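PDB 4NHB: TRAP dicarboxylate transporter-DctP subunit from Desulfovibrio desulfuricans subsp. desulfuricans, which binds sn-glycerol-3-phosphate in the periplasm and probably delivers it to the membrane subunits of a TRAP transporter. Local coordinates for residues L106-L111 and R308-F313. Residues are numbered along the deposited sequence; the frame is centred on the assembly and turned at random.
Sequences LETPML and RSWKLF. With G3P (sn-glycerol-3-phosphate), chain P.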
loop_
_atom_site.group_PDB
_atom_site.type_symbol
_atom_site.label_atom_id
_atom_site.label_comp_id
_atom_site.label_asym_id
_atom_site.label_seq_id
_atom_site.Cartn_x
_atom_site.Cartn_y
_atom_site.Cartn_z
ATOM N N LEU A 106 -0.518 -6.287 7.188
ATOM C CA LEU A 106 -1.511 -5.624 6.336
ATOM C C LEU A 106 -1.414 -6.169 4.907
ATOM O O LEU A 106 -2.409 -6.211 4.188
ATOM C CB LEU A 106 -1.333 -4.099 6.347
ATOM C CG LEU A 106 -1.710 -3.375 7.673
ATOM C CD1 LEU A 106 -1.205 -1.913 7.779
ATOM C CD2 LEU A 106 -3.187 -3.380 7.885
ATOM N N GLU A 107 -0.206 -6.585 4.508
ATOM C CA GLU A 107 0.047 -7.124 3.168
ATOM C C GLU A 107 0.530 -8.600 3.165
ATOM O O GLU A 107 1.313 -8.996 2.330
ATOM C CB GLU A 107 1.031 -6.192 2.422
ATOM C CG GLU A 107 0.467 -4.811 2.203
ATOM C CD GLU A 107 1.368 -3.845 1.445
ATOM O OE1 GLU A 107 2.600 -4.073 1.372
ATOM O OE2 GLU A 107 0.819 -2.825 0.929
ATOM N N THR A 108 0.008 -9.400 4.101
ATOM C CA THR A 108 0.301 -10.847 4.202
ATOM C C THR A 108 0.061 -11.508 2.872
ATOM O O THR A 108 -1.051 -11.431 2.314
ATOM C CB THR A 108 -0.622 -11.515 5.262
ATOM O OG1 THR A 108 -0.395 -10.927 6.535
ATOM C CG2 THR A 108 -0.410 -13.031 5.354
ATOM N N PRO A 109 1.112 -12.125 2.300
ATOM C CA PRO A 109 0.885 -12.718 0.987
ATOM C C PRO A 109 -0.144 -13.839 1.048
ATOM O O PRO A 109 -0.194 -14.551 2.034
ATOM C CB PRO A 109 2.268 -13.245 0.601
ATOM C CG PRO A 109 3.234 -12.368 1.351
ATOM C CD PRO A 109 2.543 -12.063 2.643
ATOM N N MET A 110 -0.966 -13.960 0.024
ATOM C CA MET A 110 -1.912 -15.075 -0.067
ATOM C C MET A 110 -2.951 -15.088 1.039
ATOM O O MET A 110 -3.458 -16.150 1.393
ATOM C CB MET A 110 -1.152 -16.405 0.019
ATOM C CG MET A 110 -0.008 -16.518 -0.931
ATOM S SD MET A 110 -0.566 -16.208 -2.602
ATOM C CE MET A 110 -2.139 -17.077 -2.653
ATOM N N LEU A 111 -3.256 -13.947 1.626
ATOM C CA LEU A 111 -4.156 -13.990 2.783
ATOM C C LEU A 111 -5.628 -13.763 2.414
ATOM O O LEU A 111 -6.523 -14.395 2.995
ATOM C CB LEU A 111 -3.716 -13.000 3.837
ATOM C CG LEU A 111 -4.616 -13.035 5.083
ATOM C CD1 LEU A 111 -4.597 -14.399 5.791
ATOM C CD2 LEU A 111 -4.235 -11.931 6.037
ATOM N N ARG A 308 5.278 -20.085 2.773
ATOM C CA ARG A 308 6.575 -20.115 3.475
ATOM C C ARG A 308 6.925 -18.756 4.070
ATOM O O ARG A 308 7.477 -18.648 5.173
ATOM C CB ARG A 308 7.721 -20.537 2.540
ATOM C CG ARG A 308 7.759 -21.998 2.150
ATOM C CD ARG A 308 9.076 -22.373 1.472
ATOM N NE ARG A 308 9.246 -21.763 0.154
ATOM C CZ ARG A 308 8.758 -22.245 -0.988
ATOM N NH1 ARG A 308 8.052 -23.365 -1.000
ATOM N NH2 ARG A 308 8.979 -21.603 -2.131
ATOM N N SER A 309 6.623 -17.703 3.317
ATOM C CA SER A 309 7.022 -16.367 3.731
ATOM C C SER A 309 6.355 -15.948 5.044
ATOM O O SER A 309 6.813 -15.016 5.685
ATOM C CB SER A 309 6.751 -15.325 2.618
ATOM O OG SER A 309 5.384 -15.261 2.220
ATOM N N TRP A 310 5.292 -16.634 5.457
ATOM C CA TRP A 310 4.678 -16.310 6.742
ATOM C C TRP A 310 5.606 -16.568 7.937
ATOM O O TRP A 310 5.368 -16.035 9.022
ATOM C CB TRP A 310 3.354 -17.056 6.933
ATOM C CG TRP A 310 2.291 -16.684 5.928
ATOM C CD1 TRP A 310 2.445 -15.876 4.827
ATOM C CD2 TRP A 310 0.933 -17.130 5.913
ATOM N NE1 TRP A 310 1.250 -15.780 4.146
ATOM C CE2 TRP A 310 0.309 -16.534 4.801
ATOM C CE3 TRP A 310 0.179 -17.954 6.748
ATOM C CZ2 TRP A 310 -1.033 -16.761 4.494
ATOM C CZ3 TRP A 310 -1.142 -18.172 6.446
ATOM C CH2 TRP A 310 -1.739 -17.581 5.325
ATOM N N LYS A 311 6.662 -17.367 7.767
ATOM C CA LYS A 311 7.604 -17.545 8.873
ATOM C C LYS A 311 8.109 -16.175 9.298
ATOM O O LYS A 311 8.300 -15.903 10.483
ATOM C CB LYS A 311 8.791 -18.443 8.492
ATOM C CG LYS A 311 9.903 -18.495 9.553
ATOM C CD LYS A 311 11.163 -19.230 9.039
ATOM C CE LYS A 311 12.442 -18.945 9.878
ATOM N NZ LYS A 311 12.315 -19.324 11.329
ATOM N N LEU A 312 8.313 -15.290 8.322
ATOM C CA LEU A 312 8.742 -13.948 8.661
ATOM C C LEU A 312 7.843 -13.373 9.760
ATOM O O LEU A 312 8.332 -12.732 10.687
ATOM C CB LEU A 312 8.730 -13.019 7.428
ATOM C CG LEU A 312 8.787 -11.523 7.755
ATOM C CD1 LEU A 312 10.104 -11.241 8.454
ATOM C CD2 LEU A 312 8.615 -10.635 6.491
ATOM N N PHE A 313 6.526 -13.603 9.677
ATOM C CA PHE A 313 5.610 -12.998 10.631
ATOM C C PHE A 313 5.613 -13.751 11.983
ATOM O O PHE A 313 5.529 -13.140 13.062
ATOM C CB PHE A 313 4.169 -12.990 10.100
ATOM C CG PHE A 313 3.998 -12.365 8.737
ATOM C CD1 PHE A 313 4.507 -11.135 8.450
ATOM C CD2 PHE A 313 3.325 -13.036 7.743
ATOM C CE1 PHE A 313 4.330 -10.571 7.194
ATOM C CE2 PHE A 313 3.146 -12.463 6.495
ATOM C CZ PHE A 313 3.660 -11.245 6.232
HETATM O O1 G3P P . 2.714 -0.859 1.160
HETATM C C1 G3P P . 4.002 -1.078 0.662
HETATM C C2 G3P P . 4.054 -0.725 -0.830
HETATM O O2 G3P P . 3.687 0.618 -0.998
HETATM C C3 G3P P . 5.481 -0.948 -1.357
HETATM O O1P G3P P . 5.424 -1.213 -2.722
HETATM O O4P G3P P . 4.604 0.946 -3.493
HETATM O O2P G3P P . 7.115 0.564 -3.336
HETATM O O3P G3P P . 5.804 -0.536 -5.149
HETATM P P G3P P . 5.764 0.020 -3.729
#
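A single hydrogen bond joins the two segments: the indole NE1 of W310 donates to the carbonyl O of P109 at 2.8 Å. The acceptor lies in the ring plane of W310, and the donor in turn lies in the plane of the carbonyl, but the bond is bent, with 147° at the hydrogen. Tryptophan suits the place because it brings one donor at the rim of a broad apolar plate, well matched to a backbone carbonyl among apolar side chains. That carbonyl belongs to the central peptide of a type II turn, T108 to L111, whose second position is filled by P109, a residue whose ring restrains phi near the value the turn needs (-63°).

Most of the remaining contact is apolar packing. CG2 of T108, anti to the backbone N, lies above the indole plane, offset toward the rim, with NE1 of W310 its nearest atom there at 3.4 Å; CE2 of F313 is 3.8 Å from the same CG2. Threonine thus offers a methyl to both aromatic rings, while its hydroxyl OG1 hydrogen-bonds M105 O. P109 and F313 meet tip to tip, the flat phenyl giving CD of the proline an apolar edge, 3.8 Å away at CZ.

In this family 7 solute-binding protein of the periplasmic binding protein clan, the contact ties the loop after strand 89-92 to the junction of helices 296-308 and 311-316. L324 of helix 320-329 touches both T108 and W310.

The extended side chain of E107 leads away from 308-313, and its OE2 accepts a hydrogen bond from O1 of sn-glycerol-3-phosphate at 2.7 Å. T94 and Y178 at OE1 and the backbone N of I237 at OE2 hold the carboxylate in position, and would probably favour its charged form.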